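PDB 4XFK: putative branched chain amino acid ABC transporter, periplasmic amino acid-binding protein from Brucella ovis, which probably binds leucine, isoleucine, valine, threonine or alanine in the periplasm as the solute-binding component of an amino-acid ABC transport system. Local coordinates for residues Phe245-Gly253 against Ala367-Leu375. The protein carries 1 engineered substitution. Sequence-based numbering, arbitrary orientation.
Sequences FLDQPGNIG and ADGTEYGFL
Asp368 accepts backbone N-H groups from Gly250, the N-cap residue, and from Gly253 in the first turn of helix 251-255. Asp368 OD1 accepts from Gly250 N at 2.8 Å, on the syn side and 33° out of the carboxylate plane. Asp368 OD2 accepts from Gly253 N at 2.9 Å through its anti lone pair, and that bond is nearly straight (170°). Water 1 donates to both Asp368 OD2 and Gln248 O. The negative charge thus sits at the helix N-terminus, where the helix dipole would probably stabilise it. The hairpin leading into strand 373-380 carries this aspartate, in a type I' turn from Ala367 to Thr370. It meets the loop after strand 240-243 and the start of helix 251-255, all within the mixed-sheet lobe of this periplasmic binding protein. Within the hairpin, Thr370 OG1 accepts from Tyr372 N, an ST turn, and donates to Ala367 O.

Asp247 CB sits over one face of the Phe374 ring, 3.7 Å from its centroid, a CH-pi contact; the Asp247 carboxylate instead reaches Tyr294 N. Ile252 CD1 approaches Phe374 CZ obliquely at 3.8 Å. Ile252 CG1 is anti to the carbonyl carbon (chi1 -59°), which leaves CG2 facing Thr370 OG1 and Tyr372 CB. Ile252 CG1 rests on Ala367 CB at 3.9 Å.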
loop_
_atom_site.group_PDB
_atom_site.type_symbol
_atom_site.label_atom_id
_atom_site.label_comp_id
_atom_site.label_asym_id
_atom_site.label_seq_id
_atom_site.Cartn_x
_atom_site.Cartn_y
_atom_site.Cartn_z
ATOM N N PHE A 245 0.673 -6.189 -6.547
ATOM C CA PHE A 245 1.069 -6.940 -5.346
ATOM C C PHE A 245 1.805 -8.249 -5.611
ATOM O O PHE A 245 1.897 -9.093 -4.715
ATOM C CB PHE A 245 -0.149 -7.231 -4.455
ATOM C CG PHE A 245 -0.903 -5.995 -4.028
ATOM C CD1 PHE A 245 -0.240 -4.901 -3.490
ATOM C CD2 PHE A 245 -2.279 -5.933 -4.169
ATOM C CE1 PHE A 245 -0.945 -3.757 -3.117
ATOM C CE2 PHE A 245 -2.986 -4.808 -3.790
ATOM C CZ PHE A 245 -2.320 -3.713 -3.258
ATOM N N LEU A 246 2.381 -8.420 -6.802
ATOM C CA LEU A 246 3.040 -9.692 -7.091
ATOM C C LEU A 246 4.237 -9.972 -6.184
ATOM O O LEU A 246 4.582 -11.136 -5.973
ATOM C CB LEU A 246 3.463 -9.779 -8.556
ATOM C CG LEU A 246 3.889 -11.166 -9.040
ATOM C CD1 LEU A 246 2.751 -12.172 -8.947
ATOM C CD2 LEU A 246 4.424 -11.087 -10.455
ATOM N N ASP A 247 4.859 -8.933 -5.622
ATOM C CA ASP A 247 6.036 -9.156 -4.774
ATOM C C ASP A 247 5.686 -9.550 -3.331
ATOM O O ASP A 247 6.575 -9.680 -2.497
ATOM C CB ASP A 247 7.022 -7.978 -4.822
ATOM C CG ASP A 247 6.440 -6.699 -4.273
ATOM O OD1 ASP A 247 5.209 -6.542 -4.324
ATOM O OD2 ASP A 247 7.218 -5.850 -3.796
ATOM N N GLN A 248 4.409 -9.778 -3.037
ATOM C CA GLN A 248 4.068 -10.446 -1.790
ATOM C C GLN A 248 4.794 -11.783 -1.741
ATOM O O GLN A 248 4.773 -12.533 -2.708
ATOM C CB GLN A 248 2.561 -10.687 -1.671
ATOM C CG GLN A 248 2.226 -11.463 -0.395
ATOM C CD GLN A 248 0.744 -11.558 -0.093
ATOM O OE1 GLN A 248 -0.098 -11.258 -0.936
ATOM N NE2 GLN A 248 0.421 -11.958 1.133
ATOM N N PRO A 249 5.434 -12.092 -0.606
ATOM C CA PRO A 249 6.136 -13.379 -0.511
ATOM C C PRO A 249 5.234 -14.560 -0.857
ATOM O O PRO A 249 4.082 -14.611 -0.402
ATOM C CB PRO A 249 6.568 -13.420 0.953
ATOM C CG PRO A 249 6.775 -11.973 1.300
ATOM C CD PRO A 249 5.668 -11.245 0.579
ATOM N N GLY A 250 5.753 -15.463 -1.689
ATOM C CA GLY A 250 5.055 -16.677 -2.081
ATOM C C GLY A 250 4.645 -16.761 -3.550
ATOM O O GLY A 250 4.558 -17.858 -4.114
ATOM N N ASN A 251 4.364 -15.618 -4.174
ATOM C CA ASN A 251 3.862 -15.617 -5.547
ATOM C C ASN A 251 4.837 -16.146 -6.594
ATOM O O ASN A 251 4.433 -16.858 -7.514
ATOM C CB ASN A 251 3.431 -14.216 -5.958
ATOM C CG ASN A 251 2.128 -13.811 -5.349
ATOM O OD1 ASN A 251 1.167 -14.576 -5.351
ATOM N ND2 ASN A 251 2.068 -12.591 -4.848
ATOM N N ILE A 252 6.111 -15.784 -6.476
ATOM C CA ILE A 252 7.098 -16.201 -7.467
ATOM C C ILE A 252 7.386 -17.697 -7.363
ATOM O O ILE A 252 7.510 -18.376 -8.385
ATOM C CB ILE A 252 8.372 -15.337 -7.394
ATOM C CG1 ILE A 252 8.003 -13.872 -7.628
ATOM C CG2 ILE A 252 9.415 -15.819 -8.406
ATOM C CD1 ILE A 252 7.139 -13.648 -8.853
ATOM N N GLY A 253 7.447 -18.220 -6.143
ATOM C CA GLY A 253 7.541 -19.655 -5.959
ATOM C C GLY A 253 6.369 -20.364 -6.626
ATOM O O GLY A 253 6.550 -21.353 -7.338
ATOM N N ALA A 367 13.431 -13.657 -5.044
ATOM C CA ALA A 367 12.151 -13.869 -4.380
ATOM C C ALA A 367 11.920 -15.353 -4.092
ATOM O O ALA A 367 12.182 -16.208 -4.949
ATOM C CB ALA A 367 11.016 -13.320 -5.238
ATOM N N ASP A 368 11.435 -15.647 -2.886
ATOM C CA ASP A 368 10.949 -16.981 -2.511
ATOM C C ASP A 368 11.991 -18.088 -2.662
ATOM O O ASP A 368 11.641 -19.246 -2.869
ATOM C CB ASP A 368 9.688 -17.357 -3.301
ATOM C CG ASP A 368 8.561 -16.359 -3.121
ATOM O OD1 ASP A 368 8.562 -15.595 -2.131
ATOM O OD2 ASP A 368 7.653 -16.351 -3.975
ATOM N N GLY A 369 13.267 -17.733 -2.561
ATOM C CA GLY A 369 14.337 -18.705 -2.708
ATOM C C GLY A 369 14.500 -19.250 -4.118
ATOM O O GLY A 369 15.169 -20.265 -4.317
ATOM N N THR A 370 13.900 -18.580 -5.099
ATOM C CA THR A 370 14.016 -19.000 -6.492
ATOM C C THR A 370 15.212 -18.336 -7.167
ATOM O O THR A 370 15.952 -17.572 -6.546
ATOM C CB THR A 370 12.744 -18.658 -7.304
ATOM O OG1 THR A 370 12.720 -17.256 -7.615
ATOM C CG2 THR A 370 11.485 -19.036 -6.528
ATOM N N GLU A 371 15.388 -18.626 -8.453
ATOM C CA GLU A 371 16.420 -17.984 -9.253
ATOM C C GLU A 371 15.986 -16.600 -9.730
ATOM O O GLU A 371 16.781 -15.875 -10.334
ATOM C CB GLU A 371 16.748 -18.854 -10.462
ATOM C CG GLU A 371 17.266 -20.231 -10.095
ATOM C CD GLU A 371 17.045 -21.263 -11.194
ATOM O OE1 GLU A 371 15.911 -21.365 -11.712
ATOM O OE2 GLU A 371 18.008 -21.981 -11.529
ATOM N N TYR A 372 14.727 -16.247 -9.465
ATOM C CA TYR A 372 14.137 -15.004 -9.952
ATOM C C TYR A 372 13.906 -13.996 -8.837
ATOM O O TYR A 372 13.613 -14.367 -7.710
ATOM C CB TYR A 372 12.790 -15.291 -10.623
ATOM C CG TYR A 372 12.904 -16.098 -11.899
ATOM C CD1 TYR A 372 12.934 -17.492 -11.877
ATOM C CD2 TYR A 372 12.988 -15.463 -13.127
ATOM C CE1 TYR A 372 13.052 -18.226 -13.049
ATOM C CE2 TYR A 372 13.100 -16.184 -14.302
ATOM C CZ TYR A 372 13.130 -17.563 -14.259
ATOM O OH TYR A 372 13.245 -18.261 -15.441
ATOM N N GLY A 373 14.006 -12.714 -9.171
ATOM C CA GLY A 373 13.554 -11.661 -8.285
ATOM C C GLY A 373 12.993 -10.519 -9.099
ATOM O O GLY A 373 12.865 -10.611 -10.324
ATOM N N PHE A 374 12.682 -9.425 -8.421
ATOM C CA PHE A 374 12.132 -8.251 -9.071
ATOM C C PHE A 374 13.238 -7.303 -9.500
ATOM O O PHE A 374 14.022 -6.836 -8.686
ATOM C CB PHE A 374 11.103 -7.595 -8.149
ATOM C CG PHE A 374 9.876 -8.439 -7.972
ATOM C CD1 PHE A 374 9.807 -9.396 -6.971
ATOM C CD2 PHE A 374 8.810 -8.321 -8.856
ATOM C CE1 PHE A 374 8.679 -10.206 -6.835
ATOM C CE2 PHE A 374 7.687 -9.122 -8.717
ATOM C CZ PHE A 374 7.624 -10.064 -7.707
ATOM N N LEU A 375 13.301 -7.048 -10.803
ATOM C CA LEU A 375 14.328 -6.204 -11.398
ATOM C C LEU A 375 13.655 -4.922 -11.868
ATOM O O LEU A 375 12.716 -4.974 -12.662
ATOM C CB LEU A 375 14.945 -6.920 -12.600
ATOM C CG LEU A 375 16.045 -6.169 -13.351
ATOM C CD1 LEU A 375 17.346 -6.239 -12.581
ATOM C CD2 LEU A 375 16.219 -6.723 -14.769
HETATM O O HOH W 1 7.067 -13.359 -4.207
#